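Local coordinates for heme-binding protein HutZ (Vibrio cholerae, PDB 3TGV) that binds heme and probably degrades it to biliverdin beta and delta, releasing the iron, at residues Gln61-Met66 with Arg81-Ala86; Leu45-Ala50 with Gln120-Phe125; Glu13-Gln18 with Gly106-Glu111; Pro34-Gln39 with Cys99-Gln104. The protein carries 1 engineered substitution. One frame throughout, in Å; residues are numbered along the deposited sequence.

Contact 1: Gln61-Met66 with Arg81-Ala86; sequences QVSIMM and RLTFDA
Ile64 lies over one face of the Phe84 ring. Its CB sits 4.0 Å from the centroid of the Phe84 ring, 14° off the ring normal, a CH-pi contact displaced toward the rim. The two branches of Ile64 spread over different ring atoms. CG2 meets CE1 and CZ, while Ile64 CD1 reaches Phe84 CE2 at 3.5 Å. The same CD1 also touches CB of Ala86. On this face of the sheet Met66 and Leu82 extend in parallel, with Met66 SD 4.2 Å from Leu82 CD1. Tyr42 meets the Phe84 ring, and Phe10 of helix 3-13 touches Met66 and Leu82.

The other face carries Ser63, Met65, Thr83 and Asp85. Ser63 OG, anti to its backbone N (chi1 179°), donates to Asp85 OD1 at 3.1 Å and meets it nearly along the C-O axis. The stronger partner of this hydroxyl is the backbone N of Val30 of the second subunit. Met65 CG passes 3.8 Å from Thr83 OG1. Met65 packs on Val30 and Ser63 on Asn29 of the second subunit, so this face looks toward the dimer partner.

Six backbone hydrogen bonds join the strands. Pairs Val62-Ala86, Ile64-Phe84 and Met66-Leu82 are hydrogen-bonded; Ser63-Asp85 and Met65-Thr83 alternate with them as non-hydrogen-bonded pairs. The strand axes run at 164°. This is a regular antiparallel ladder, with one face in the core and one at the subunit interface, within the beta-barrel of the FMN-binding split-barrel fold.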
loop_
_atom_site.group_PDB
_atom_site.type_symbol
_atom_site.label_atom_id
_atom_site.label_comp_id
_atom_site.label_asym_id
_atom_site.label_seq_id
_atom_site.Cartn_x
_atom_site.Cartn_y
_atom_site.Cartn_z
ATOM N N GLN A 61 11.296 0.207 -11.205
ATOM C CA GLN A 61 11.564 0.321 -9.777
ATOM C C GLN A 61 10.260 0.284 -9.009
ATOM O O GLN A 61 9.253 0.834 -9.453
ATOM C CB GLN A 61 12.345 1.583 -9.458
ATOM C CG GLN A 61 11.683 2.842 -9.892
ATOM C CD GLN A 61 12.636 4.010 -9.850
ATOM O OE1 GLN A 61 13.444 4.131 -8.930
ATOM N NE2 GLN A 61 12.551 4.876 -10.847
ATOM N N VAL A 62 10.287 -0.397 -7.869
ATOM C CA VAL A 62 9.111 -0.588 -7.039
ATOM C C VAL A 62 9.502 -0.447 -5.581
ATOM O O VAL A 62 10.583 -0.860 -5.191
ATOM C CB VAL A 62 8.596 -2.021 -7.125
ATOM C CG1 VAL A 62 7.088 -2.036 -7.015
ATOM C CG2 VAL A 62 9.084 -2.678 -8.382
ATOM N N SER A 63 8.604 0.104 -4.781
ATOM C CA SER A 63 8.723 0.015 -3.339
ATOM C C SER A 63 7.675 -1.004 -2.877
ATOM O O SER A 63 6.504 -0.918 -3.258
ATOM C CB SER A 63 8.545 1.394 -2.691
ATOM O OG SER A 63 8.629 1.341 -1.274
ATOM N N ILE A 64 8.107 -1.992 -2.095
ATOM C CA ILE A 64 7.246 -3.112 -1.698
ATOM C C ILE A 64 6.971 -3.136 -0.192
ATOM O O ILE A 64 7.866 -2.879 0.621
ATOM C CB ILE A 64 7.893 -4.448 -2.082
ATOM C CG1 ILE A 64 8.002 -4.566 -3.604
ATOM C CG2 ILE A 64 7.105 -5.622 -1.493
ATOM C CD1 ILE A 64 8.952 -5.644 -4.060
ATOM N N MET A 65 5.736 -3.435 0.183
ATOM C CA MET A 65 5.388 -3.559 1.597
ATOM C C MET A 65 4.483 -4.755 1.858
ATOM O O MET A 65 3.496 -4.985 1.145
ATOM C CB MET A 65 4.731 -2.276 2.116
ATOM C CG MET A 65 4.265 -2.368 3.556
ATOM S SD MET A 65 3.692 -0.793 4.237
ATOM C CE MET A 65 2.307 -0.471 3.152
ATOM N N MET A 66 4.842 -5.517 2.877
ATOM C CA MET A 66 4.039 -6.626 3.361
ATOM C C MET A 66 3.576 -6.199 4.759
ATOM O O MET A 66 4.402 -5.881 5.621
ATOM C CB MET A 66 4.924 -7.872 3.405
ATOM C CG MET A 66 4.245 -9.196 3.673
ATOM S SD MET A 66 5.485 -10.524 3.811
ATOM C CE MET A 66 6.389 -10.299 2.295
ATOM N N ARG A 81 5.042 -4.713 9.920
ATOM C CA ARG A 81 5.307 -4.662 8.487
ATOM C C ARG A 81 6.765 -4.886 8.104
ATOM O O ARG A 81 7.672 -4.689 8.922
ATOM C CB ARG A 81 4.841 -3.317 7.928
ATOM C CG ARG A 81 5.615 -2.110 8.466
ATOM C CD ARG A 81 4.859 -0.815 8.177
ATOM N NE ARG A 81 5.606 0.371 8.589
ATOM C CZ ARG A 81 5.518 0.936 9.792
ATOM N NH1 ARG A 81 4.710 0.432 10.712
ATOM N NH2 ARG A 81 6.240 2.013 10.074
ATOM N N LEU A 82 6.958 -5.300 6.852
ATOM C CA LEU A 82 8.267 -5.440 6.221
ATOM C C LEU A 82 8.246 -4.580 4.974
ATOM O O LEU A 82 7.308 -4.672 4.185
ATOM C CB LEU A 82 8.493 -6.878 5.759
ATOM C CG LEU A 82 8.550 -8.009 6.786
ATOM C CD1 LEU A 82 8.781 -9.323 6.084
ATOM C CD2 LEU A 82 9.640 -7.750 7.839
ATOM N N THR A 83 9.265 -3.757 4.768
ATOM C CA THR A 83 9.293 -2.896 3.583
ATOM C C THR A 83 10.673 -2.936 2.933
ATOM O O THR A 83 11.705 -3.004 3.627
ATOM C CB THR A 83 8.923 -1.439 3.938
ATOM O OG1 THR A 83 7.711 -1.422 4.703
ATOM C CG2 THR A 83 8.703 -0.615 2.676
ATOM N N PHE A 84 10.692 -2.900 1.607
ATOM C CA PHE A 84 11.941 -2.887 0.856
ATOM C C PHE A 84 11.695 -2.398 -0.561
ATOM O O PHE A 84 10.576 -2.496 -1.067
ATOM C CB PHE A 84 12.596 -4.273 0.836
ATOM C CG PHE A 84 11.737 -5.364 0.245
ATOM C CD1 PHE A 84 10.763 -5.985 1.005
ATOM C CD2 PHE A 84 11.935 -5.795 -1.063
ATOM C CE1 PHE A 84 9.973 -6.998 0.468
ATOM C CE2 PHE A 84 11.145 -6.816 -1.610
ATOM C CZ PHE A 84 10.171 -7.416 -0.835
ATOM N N ASP A 85 12.732 -1.852 -1.186
ATOM C CA ASP A 85 12.658 -1.436 -2.580
ATOM C C ASP A 85 13.234 -2.549 -3.427
ATOM O O ASP A 85 14.001 -3.368 -2.923
ATOM C CB ASP A 85 13.429 -0.138 -2.813
ATOM C CG ASP A 85 12.815 1.047 -2.081
ATOM O OD1 ASP A 85 11.668 0.933 -1.589
ATOM O OD2 ASP A 85 13.484 2.099 -1.991
ATOM N N ALA A 86 12.853 -2.585 -4.707
ATOM C CA ALA A 86 13.236 -3.672 -5.601
ATOM C C ALA A 86 13.375 -3.221 -7.054
ATOM O O ALA A 86 12.983 -2.122 -7.413
ATOM C CB ALA A 86 12.224 -4.815 -5.504
#

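Contact 2: Leu45-Ala50 with Gln120-Phe125; sequences LISHIA and QDFMLF
Residues Leu45-Ser47 and Phe122-Phe125 pair as antiparallel strands whose axes approach to 4.4 Å and are turned 139° to each other. They belong to the curled antiparallel sheet of the split barrel. Ile46 and Met123 form the hydrogen-bonded pair. Beyond it, His48 N donates to Asp121 O at 2.6 Å, so the pairing extends past the strand end.

Phe122 covers the end of the first strand. Ser47 CB lies over one face of its ring, 4.0 Å from the Phe122 centroid and 17° off the normal. Leu45 O comes to the edge of the same ring near its plane, 3.6 Å from Phe122 CD2. The Leu45 side chain crosses Phe122 at about a right angle, and Leu45 CD1 lies 3.5 Å from Met123 O. Leu116 of helix 112-116 packs on both Leu45 and Phe122.

On the opposite face, Ile46 crosses Phe125 at about a right angle. Its CG1, between the backbone N and carbonyl carbon (chi1 60°), touches Phe125 CD2 at 3.9 Å. Leu56 and Ala53 of helix 51-58 back this pair.

After Ser47 the chain makes a type I turn to Ala50, the N-cap of that helix. Ser47 OG accepts from Ile49 N in an ST turn. His48 NE2 has a weak bond to Glu57. Met123 SD lies at the imidazole edge, and Met123 CE reaches His48 CD2 at 3.6 Å.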
loop_
_atom_site.group_PDB
_atom_site.type_symbol
_atom_site.label_atom_id
_atom_site.label_comp_id
_atom_site.label_asym_id
_atom_site.label_seq_id
_atom_site.Cartn_x
_atom_site.Cartn_y
_atom_site.Cartn_z
ATOM N N LEU A 45 1.685 -11.642 -10.417
ATOM C CA LEU A 45 1.041 -11.912 -11.701
ATOM C C LEU A 45 -0.089 -10.910 -11.889
ATOM O O LEU A 45 -1.160 -11.063 -11.309
ATOM C CB LEU A 45 0.482 -13.336 -11.728
ATOM C CG LEU A 45 -0.192 -13.803 -13.027
ATOM C CD1 LEU A 45 0.795 -13.759 -14.183
ATOM C CD2 LEU A 45 -0.783 -15.196 -12.877
ATOM N N ILE A 46 0.156 -9.891 -12.707
ATOM C CA ILE A 46 -0.715 -8.728 -12.752
ATOM C C ILE A 46 -1.136 -8.331 -14.178
ATOM O O ILE A 46 -0.529 -8.746 -15.168
ATOM C CB ILE A 46 -0.057 -7.516 -12.054
ATOM C CG1 ILE A 46 1.258 -7.159 -12.743
ATOM C CG2 ILE A 46 0.160 -7.816 -10.588
ATOM C CD1 ILE A 46 1.893 -5.863 -12.241
ATOM N N SER A 47 -2.168 -7.502 -14.260
ATOM C CA SER A 47 -2.788 -7.168 -15.535
ATOM C C SER A 47 -2.218 -5.910 -16.185
ATOM O O SER A 47 -2.161 -4.850 -15.568
ATOM C CB SER A 47 -4.301 -7.032 -15.349
ATOM O OG SER A 47 -4.952 -6.727 -16.568
ATOM N N HIS A 48 -1.824 -6.037 -17.451
ATOM C CA HIS A 48 -1.347 -4.907 -18.241
ATOM C C HIS A 48 -2.410 -3.820 -18.370
ATOM O O HIS A 48 -2.099 -2.661 -18.656
ATOM C CB HIS A 48 -0.902 -5.372 -19.628
ATOM C CG HIS A 48 -0.270 -4.293 -20.450
ATOM N ND1 HIS A 48 -0.974 -3.563 -21.387
ATOM C CD2 HIS A 48 0.993 -3.809 -20.466
ATOM C CE1 HIS A 48 -0.164 -2.679 -21.947
ATOM N NE2 HIS A 48 1.034 -2.809 -21.404
ATOM N N ILE A 49 -3.668 -4.182 -18.157
ATOM C CA ILE A 49 -4.713 -3.165 -18.141
ATOM C C ILE A 49 -4.545 -2.175 -16.974
ATOM O O ILE A 49 -4.878 -0.995 -17.088
ATOM C CB ILE A 49 -6.100 -3.785 -18.142
ATOM C CG1 ILE A 49 -6.299 -4.585 -19.437
ATOM C CG2 ILE A 49 -7.170 -2.698 -18.032
ATOM C CD1 ILE A 49 -7.574 -5.400 -19.463
ATOM N N ALA A 50 -3.996 -2.643 -15.860
ATOM C CA ALA A 50 -3.829 -1.783 -14.689
ATOM C C ALA A 50 -2.518 -0.991 -14.757
ATOM O O ALA A 50 -1.564 -1.408 -15.413
ATOM C CB ALA A 50 -3.886 -2.623 -13.419
ATOM N N GLN A 120 -3.572 -13.018 -21.860
ATOM C CA GLN A 120 -2.421 -12.330 -22.434
ATOM C C GLN A 120 -2.066 -11.034 -21.711
ATOM O O GLN A 120 -0.886 -10.680 -21.628
ATOM C CB GLN A 120 -2.588 -12.088 -23.943
ATOM C CG GLN A 120 -3.384 -10.847 -24.333
ATOM C CD GLN A 120 -2.899 -10.247 -25.649
ATOM O OE1 GLN A 120 -1.694 -10.115 -25.880
ATOM N NE2 GLN A 120 -3.835 -9.890 -26.518
ATOM N N ASP A 121 -3.056 -10.322 -21.173
ATOM C CA ASP A 121 -2.700 -9.121 -20.415
ATOM C C ASP A 121 -2.111 -9.413 -19.030
ATOM O O ASP A 121 -1.611 -8.508 -18.371
ATOM C CB ASP A 121 -3.813 -8.053 -20.360
ATOM C CG ASP A 121 -5.182 -8.633 -20.148
ATOM O OD1 ASP A 121 -5.420 -9.238 -19.084
ATOM O OD2 ASP A 121 -6.032 -8.455 -21.043
ATOM N N PHE A 122 -2.141 -10.667 -18.595
ATOM C CA PHE A 122 -1.510 -10.989 -17.318
ATOM C C PHE A 122 -0.044 -11.311 -17.471
ATOM O O PHE A 122 0.326 -12.294 -18.107
ATOM C CB PHE A 122 -2.254 -12.080 -16.561
ATOM C CG PHE A 122 -3.353 -11.548 -15.697
ATOM C CD1 PHE A 122 -4.616 -11.345 -16.216
ATOM C CD2 PHE A 122 -3.111 -11.216 -14.370
ATOM C CE1 PHE A 122 -5.631 -10.840 -15.430
ATOM C CE2 PHE A 122 -4.121 -10.710 -13.574
ATOM C CZ PHE A 122 -5.383 -10.523 -14.103
ATOM N N MET A 123 0.780 -10.450 -16.885
ATOM C CA MET A 123 2.221 -10.528 -17.005
ATOM C C MET A 123 2.814 -10.969 -15.673
ATOM O O MET A 123 2.283 -10.637 -14.613
ATOM C CB MET A 123 2.776 -9.153 -17.370
ATOM C CG MET A 123 2.070 -8.492 -18.529
ATOM S SD MET A 123 2.608 -6.788 -18.748
ATOM C CE MET A 123 3.032 -6.816 -20.493
ATOM N N LEU A 124 3.917 -11.705 -15.730
ATOM C CA LEU A 124 4.595 -12.145 -14.516
ATOM C C LEU A 124 5.859 -11.328 -14.294
ATOM O O LEU A 124 6.767 -11.339 -15.125
ATOM C CB LEU A 124 4.933 -13.632 -14.618
ATOM C CG LEU A 124 5.741 -14.274 -13.490
ATOM C CD1 LEU A 124 4.979 -14.229 -12.170
ATOM C CD2 LEU A 124 6.078 -15.704 -13.866
ATOM N N PHE A 125 5.920 -10.610 -13.179
ATOM C CA PHE A 125 7.097 -9.802 -12.874
ATOM C C PHE A 125 7.906 -10.406 -11.737
ATOM O O PHE A 125 7.353 -10.766 -10.704
ATOM C CB PHE A 125 6.712 -8.361 -12.510
ATOM C CG PHE A 125 6.229 -7.539 -13.678
ATOM C CD1 PHE A 125 7.104 -6.724 -14.379
ATOM C CD2 PHE A 125 4.905 -7.578 -14.063
ATOM C CE1 PHE A 125 6.666 -5.966 -15.449
ATOM C CE2 PHE A 125 4.463 -6.826 -15.132
ATOM C CZ PHE A 125 5.345 -6.020 -15.826
#

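Contact 3: Glu13-Gln18 with Gly106-Glu111; sequences ERKTLQ and GERFGE
Lys15 lays its aliphatic chain over one face of the Arg108 guanidinium. Lys15 CD stands 3.7 Å above that plane toward its rim, and Lys15 CE is 3.7 Å from Arg108 NE. This surface contact joins the end of helix 96-109 to the link between helix 3-13 and strand 16-22, beside the split-barrel sheet. Arg108 is extended from CG to NE, with CG anti to the backbone N (chi1 -156°). Its NH2 gives a weak bond to Arg14 O at 2.6 Å, with an N-H...O angle of 125°. NH2 also bonds to Gln12 O, and NH1 to Phe35 O. Three backbone carbonyls thus receive the guanidinium, which also makes a cation-pi contact with Phe35.

The ammonium of Lys15 keeps 5.1 Å between its NZ and Arg108 NH2. NZ makes a weak bond to Glu13 O. The Arg14 side chain leaves the backbone away from residues 106-111. It grips Glu13 side-on, NE to OE1 at 2.7 Å and NH2 to OE2, and its NH1 forms a salt bridge with Asp69.

Phe109 completes the contact, edge-to-face with Phe77 of the second subunit. Near the plane of the Phe109 ring, at its edge, CZ meets Lys15 O at 3.6 Å.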
loop_
_atom_site.group_PDB
_atom_site.type_symbol
_atom_site.label_atom_id
_atom_site.label_comp_id
_atom_site.label_asym_id
_atom_site.label_seq_id
_atom_site.Cartn_x
_atom_site.Cartn_y
_atom_site.Cartn_z
ATOM N N GLU A 13 2.564 -16.310 6.163
ATOM C CA GLU A 13 1.138 -16.063 6.338
ATOM C C GLU A 13 0.619 -15.001 5.371
ATOM O O GLU A 13 -0.460 -15.149 4.800
ATOM C CB GLU A 13 0.837 -15.652 7.785
ATOM C CG GLU A 13 -0.653 -15.455 8.095
ATOM C CD GLU A 13 -1.173 -14.069 7.717
ATOM O OE1 GLU A 13 -0.432 -13.078 7.936
ATOM O OE2 GLU A 13 -2.323 -13.977 7.208
ATOM N N ARG A 14 1.377 -13.921 5.193
ATOM C CA ARG A 14 0.917 -12.834 4.338
ATOM C C ARG A 14 0.900 -13.291 2.885
ATOM O O ARG A 14 1.849 -13.905 2.410
ATOM C CB ARG A 14 1.796 -11.599 4.518
ATOM C CG ARG A 14 1.804 -11.049 5.940
ATOM C CD ARG A 14 0.644 -10.099 6.185
ATOM N NE ARG A 14 -0.582 -10.795 6.548
ATOM C CZ ARG A 14 -1.803 -10.290 6.414
ATOM N NH1 ARG A 14 -1.983 -9.079 5.895
ATOM N NH2 ARG A 14 -2.854 -11.012 6.779
ATOM N N LYS A 15 -0.191 -13.002 2.182
ATOM C CA LYS A 15 -0.361 -13.480 0.823
ATOM C C LYS A 15 -0.245 -12.361 -0.211
ATOM O O LYS A 15 -0.184 -12.625 -1.411
ATOM C CB LYS A 15 -1.717 -14.181 0.689
ATOM C CG LYS A 15 -1.915 -15.292 1.723
ATOM C CD LYS A 15 -1.712 -16.671 1.110
ATOM C CE LYS A 15 -1.269 -17.691 2.148
ATOM N NZ LYS A 15 -2.202 -17.773 3.304
ATOM N N THR A 16 -0.215 -11.117 0.249
ATOM C CA THR A 16 -0.233 -9.973 -0.657
ATOM C C THR A 16 0.890 -8.968 -0.383
ATOM O O THR A 16 1.310 -8.764 0.764
ATOM C CB THR A 16 -1.587 -9.224 -0.582
ATOM O OG1 THR A 16 -2.667 -10.152 -0.784
ATOM C CG2 THR A 16 -1.660 -8.171 -1.655
ATOM N N LEU A 17 1.370 -8.356 -1.458
ATOM C CA LEU A 17 2.280 -7.226 -1.385
ATOM C C LEU A 17 1.533 -5.948 -1.721
ATOM O O LEU A 17 0.689 -5.921 -2.639
ATOM C CB LEU A 17 3.418 -7.395 -2.398
ATOM C CG LEU A 17 4.278 -8.656 -2.326
ATOM C CD1 LEU A 17 5.379 -8.637 -3.404
ATOM C CD2 LEU A 17 4.866 -8.791 -0.919
ATOM N N GLN A 18 1.841 -4.884 -0.995
ATOM C CA GLN A 18 1.439 -3.558 -1.433
ATOM C C GLN A 18 2.602 -2.948 -2.199
ATOM O O GLN A 18 3.765 -3.037 -1.767
ATOM C CB GLN A 18 1.044 -2.663 -0.255
ATOM C CG GLN A 18 0.388 -3.397 0.909
ATOM C CD GLN A 18 -0.838 -4.176 0.520
ATOM O OE1 GLN A 18 -0.965 -5.368 0.824
ATOM N NE2 GLN A 18 -1.769 -3.506 -0.142
ATOM N N GLY A 106 -0.021 -21.388 -8.210
ATOM C CA GLY A 106 -1.163 -22.288 -8.193
ATOM C C GLY A 106 -1.256 -22.998 -6.853
ATOM O O GLY A 106 -2.328 -23.092 -6.262
ATOM N N GLU A 107 -0.126 -23.491 -6.361
ATOM C CA GLU A 107 -0.111 -24.159 -5.063
ATOM C C GLU A 107 -0.567 -23.236 -3.925
ATOM O O GLU A 107 -1.281 -23.668 -3.018
ATOM C CB GLU A 107 1.276 -24.732 -4.759
ATOM C CG GLU A 107 1.490 -25.084 -3.292
ATOM C CD GLU A 107 1.718 -26.572 -3.064
ATOM O OE1 GLU A 107 2.600 -26.921 -2.241
ATOM O OE2 GLU A 107 1.015 -27.387 -3.706
ATOM N N ARG A 108 -0.168 -21.969 -3.974
ATOM C CA ARG A 108 -0.524 -21.037 -2.905
ATOM C C ARG A 108 -1.935 -20.483 -3.054
ATOM O O ARG A 108 -2.615 -20.251 -2.057
ATOM C CB ARG A 108 0.466 -19.876 -2.826
ATOM C CG ARG A 108 0.515 -19.220 -1.448
ATOM C CD ARG A 108 1.489 -18.051 -1.387
ATOM N NE ARG A 108 1.749 -17.680 0.004
ATOM C CZ ARG A 108 2.251 -16.513 0.403
ATOM N NH1 ARG A 108 2.542 -15.569 -0.488
ATOM N NH2 ARG A 108 2.454 -16.287 1.702
ATOM N N PHE A 109 -2.368 -20.251 -4.290
ATOM C CA PHE A 109 -3.631 -19.551 -4.527
ATOM C C PHE A 109 -4.710 -20.386 -5.214
ATOM O O PHE A 109 -5.865 -19.971 -5.280
ATOM C CB PHE A 109 -3.392 -18.262 -5.314
ATOM C CG PHE A 109 -2.452 -17.317 -4.637
ATOM C CD1 PHE A 109 -2.829 -16.660 -3.480
ATOM C CD2 PHE A 109 -1.188 -17.102 -5.141
ATOM C CE1 PHE A 109 -1.959 -15.788 -2.845
ATOM C CE2 PHE A 109 -0.322 -16.238 -4.514
ATOM C CZ PHE A 109 -0.707 -15.580 -3.364
ATOM N N GLY A 110 -4.335 -21.551 -5.727
ATOM C CA GLY A 110 -5.317 -22.486 -6.254
ATOM C C GLY A 110 -5.771 -22.275 -7.687
ATOM O O GLY A 110 -5.089 -21.636 -8.491
ATOM N N GLU A 111 -6.941 -22.827 -8.000
ATOM C CA GLU A 111 -7.450 -22.878 -9.372
ATOM C C GLU A 111 -7.410 -21.549 -10.112
ATOM O O GLU A 111 -7.142 -21.507 -11.315
ATOM C CB GLU A 111 -8.887 -23.392 -9.390
ATOM C CG GLU A 111 -9.058 -24.819 -8.918
ATOM C CD GLU A 111 -10.487 -25.299 -9.083
ATOM O OE1 GLU A 111 -11.273 -24.584 -9.741
ATOM O OE2 GLU A 111 -10.824 -26.382 -8.555
#

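Contact 4: Pro34-Gln39 with Cys99-Gln104; sequences PFVQNQ and CQVIAQ
Gln104 reaches from the helix to the strand and uses both ends of its amide. Its NE2 donates to Gln37 O at 2.9 Å, and its OE1 accepts from Asn38 ND2 at 2.7 Å. The two bonds differ in direction. The donor from Asn38 lies in the plane of the Gln104 carbonyl, with a C=O...N angle of 152°. At Gln37 O, the Gln104 nitrogen stands well above the carbonyl plane, 50° out of it. With a donor on one end and an acceptor on the other, the two bonds fix the rotation of the Gln104 amide.

Val36 lies alongside the Gln104 chain, the two running in opposing directions. Val36 CB is 3.7 Å from Gln104 CD. Val36 CG2 meets Val101 CG1, also at 3.7 Å.

Helix 96-109 thus packs against one side of strand 28-38 of the split-barrel sheet, at an angle of 121° between the short segments. The closest approach of their axes is 9.0 Å.

What sets these groups lies further out. Gln104 CG is anti to its backbone N, and the chain beyond is extended toward the strand. Asn38 OD1 accepts from Glu40 N, which leaves ND2 for Gln104. Phe43 on the neighbouring strand 41-47 touches Val36, Asn38 and Val101. Met105, Arg108 and Phe109, further along the helix, also pack on Val36.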
loop_
_atom_site.group_PDB
_atom_site.type_symbol
_atom_site.label_atom_id
_atom_site.label_comp_id
_atom_site.label_asym_id
_atom_site.label_seq_id
_atom_site.Cartn_x
_atom_site.Cartn_y
_atom_site.Cartn_z
ATOM N N PRO A 34 -1.288 -10.289 -4.991
ATOM C CA PRO A 34 -0.881 -11.545 -4.351
ATOM C C PRO A 34 0.514 -11.909 -4.872
ATOM O O PRO A 34 0.871 -11.504 -5.982
ATOM C CB PRO A 34 -1.938 -12.549 -4.842
ATOM C CG PRO A 34 -3.153 -11.702 -5.108
ATOM C CD PRO A 34 -2.632 -10.365 -5.595
ATOM N N PHE A 35 1.308 -12.624 -4.086
ATOM C CA PHE A 35 2.681 -12.918 -4.485
ATOM C C PHE A 35 3.088 -14.312 -4.048
ATOM O O PHE A 35 2.440 -14.918 -3.203
ATOM C CB PHE A 35 3.651 -11.916 -3.839
ATOM C CG PHE A 35 3.885 -12.165 -2.365
ATOM C CD1 PHE A 35 2.918 -11.821 -1.426
ATOM C CD2 PHE A 35 5.070 -12.747 -1.918
ATOM C CE1 PHE A 35 3.134 -12.039 -0.069
ATOM C CE2 PHE A 35 5.288 -12.987 -0.567
ATOM C CZ PHE A 35 4.336 -12.629 0.360
ATOM N N VAL A 36 4.169 -14.807 -4.637
ATOM C CA VAL A 36 4.933 -15.902 -4.051
ATOM C C VAL A 36 6.380 -15.451 -3.995
ATOM O O VAL A 36 6.779 -14.535 -4.719
ATOM C CB VAL A 36 4.842 -17.197 -4.891
ATOM C CG1 VAL A 36 3.406 -17.666 -4.995
ATOM C CG2 VAL A 36 5.440 -16.980 -6.270
ATOM N N GLN A 37 7.176 -16.077 -3.136
ATOM C CA GLN A 37 8.598 -15.754 -3.091
ATOM C C GLN A 37 9.444 -17.013 -3.061
ATOM O O GLN A 37 9.018 -18.054 -2.558
ATOM C CB GLN A 37 8.949 -14.829 -1.923
ATOM C CG GLN A 37 8.863 -15.464 -0.548
ATOM C CD GLN A 37 10.230 -15.741 0.078
ATOM O OE1 GLN A 37 11.264 -15.762 -0.605
ATOM N NE2 GLN A 37 10.235 -15.957 1.392
ATOM N N ASN A 38 10.625 -16.912 -3.655
ATOM C CA ASN A 38 11.568 -18.015 -3.699
ATOM C C ASN A 38 12.978 -17.489 -3.879
ATOM O O ASN A 38 13.228 -16.292 -3.697
ATOM C CB ASN A 38 11.203 -19.034 -4.787
ATOM C CG ASN A 38 11.031 -18.400 -6.161
ATOM O OD1 ASN A 38 11.860 -17.604 -6.608
ATOM N ND2 ASN A 38 9.941 -18.749 -6.833
ATOM N N GLN A 39 13.894 -18.382 -4.236
ATOM C CA GLN A 39 15.314 -18.055 -4.258
ATOM C C GLN A 39 15.630 -17.006 -5.315
ATOM O O GLN A 39 16.674 -16.343 -5.255
ATOM C CB GLN A 39 16.129 -19.320 -4.524
ATOM C CG GLN A 39 17.371 -19.454 -3.659
ATOM C CD GLN A 39 17.996 -20.838 -3.760
ATOM O OE1 GLN A 39 17.932 -21.488 -4.813
ATOM N NE2 GLN A 39 18.588 -21.305 -2.658
ATOM N N CYS A 99 7.169 -21.247 -15.654
ATOM C CA CYS A 99 6.478 -22.467 -15.272
ATOM C C CYS A 99 6.627 -22.755 -13.779
ATOM O O CYS A 99 5.668 -23.150 -13.119
ATOM C CB CYS A 99 6.977 -23.640 -16.120
ATOM S SG CYS A 99 6.752 -23.381 -17.909
ATOM N N GLN A 100 7.824 -22.539 -13.241
ATOM C CA GLN A 100 8.068 -22.777 -11.819
ATOM C C GLN A 100 7.217 -21.868 -10.935
ATOM O O GLN A 100 6.532 -22.328 -10.017
ATOM C CB GLN A 100 9.545 -22.579 -11.492
ATOM C CG GLN A 100 10.463 -23.571 -12.178
ATOM C CD GLN A 100 11.914 -23.125 -12.173
ATOM O OE1 GLN A 100 12.431 -22.651 -11.157
ATOM N NE2 GLN A 100 12.577 -23.264 -13.317
ATOM N N VAL A 101 7.265 -20.572 -11.216
ATOM C CA VAL A 101 6.535 -19.598 -10.416
ATOM C C VAL A 101 5.023 -19.782 -10.564
ATOM O O VAL A 101 4.291 -19.720 -9.575
ATOM C CB VAL A 101 6.948 -18.154 -10.764
ATOM C CG1 VAL A 101 6.142 -17.149 -9.938
ATOM C CG2 VAL A 101 8.438 -17.967 -10.525
ATOM N N ILE A 102 4.553 -20.017 -11.788
ATOM C CA ILE A 102 3.131 -20.275 -11.987
ATOM C C ILE A 102 2.704 -21.468 -11.133
ATOM O O ILE A 102 1.689 -21.423 -10.430
ATOM C CB ILE A 102 2.784 -20.553 -13.462
ATOM C CG1 ILE A 102 3.053 -19.322 -14.333
ATOM C CG2 ILE A 102 1.331 -20.957 -13.588
ATOM C CD1 ILE A 102 2.279 -18.088 -13.923
ATOM N N ALA A 103 3.486 -22.539 -11.200
ATOM C CA ALA A 103 3.256 -23.705 -10.353
ATOM C C ALA A 103 3.140 -23.306 -8.884
ATOM O O ALA A 103 2.159 -23.637 -8.220
ATOM C CB ALA A 103 4.385 -24.707 -10.529
ATOM N N GLN A 104 4.151 -22.598 -8.381
ATOM C CA GLN A 104 4.162 -22.156 -6.990
ATOM C C GLN A 104 2.907 -21.359 -6.663
ATOM O O GLN A 104 2.266 -21.582 -5.639
ATOM C CB GLN A 104 5.418 -21.324 -6.696
ATOM C CG GLN A 104 5.590 -20.941 -5.234
ATOM C CD GLN A 104 6.915 -20.260 -4.957
ATOM O OE1 GLN A 104 7.702 -19.990 -5.874
ATOM N NE2 GLN A 104 7.180 -19.987 -3.679
#

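All four contacts reach one curled antiparallel sheet. Contacts 1 and 2 are strand pairs in it, with centres 19 Å apart on opposite sides of the chain's centre. Strands 81-91 and 122-129 are neighbours and connect them. Contacts 3 and 4 share helix 96-109 and have centres 9 Å apart. Residues 13-18 come first in the chain and 120-125 last. Contacts 1 and 4 fall within the span of contact 3, whereas contact 2 crosses both 3 and 4. Contact 3 touches contact 1 where strand 16-22 pairs with 61-67. Contact 2 meets contact 4 through Leu124 and Val101. Contacts 1, 3 and 4 all touch the second subunit, so the sheet takes part in the dimer interface.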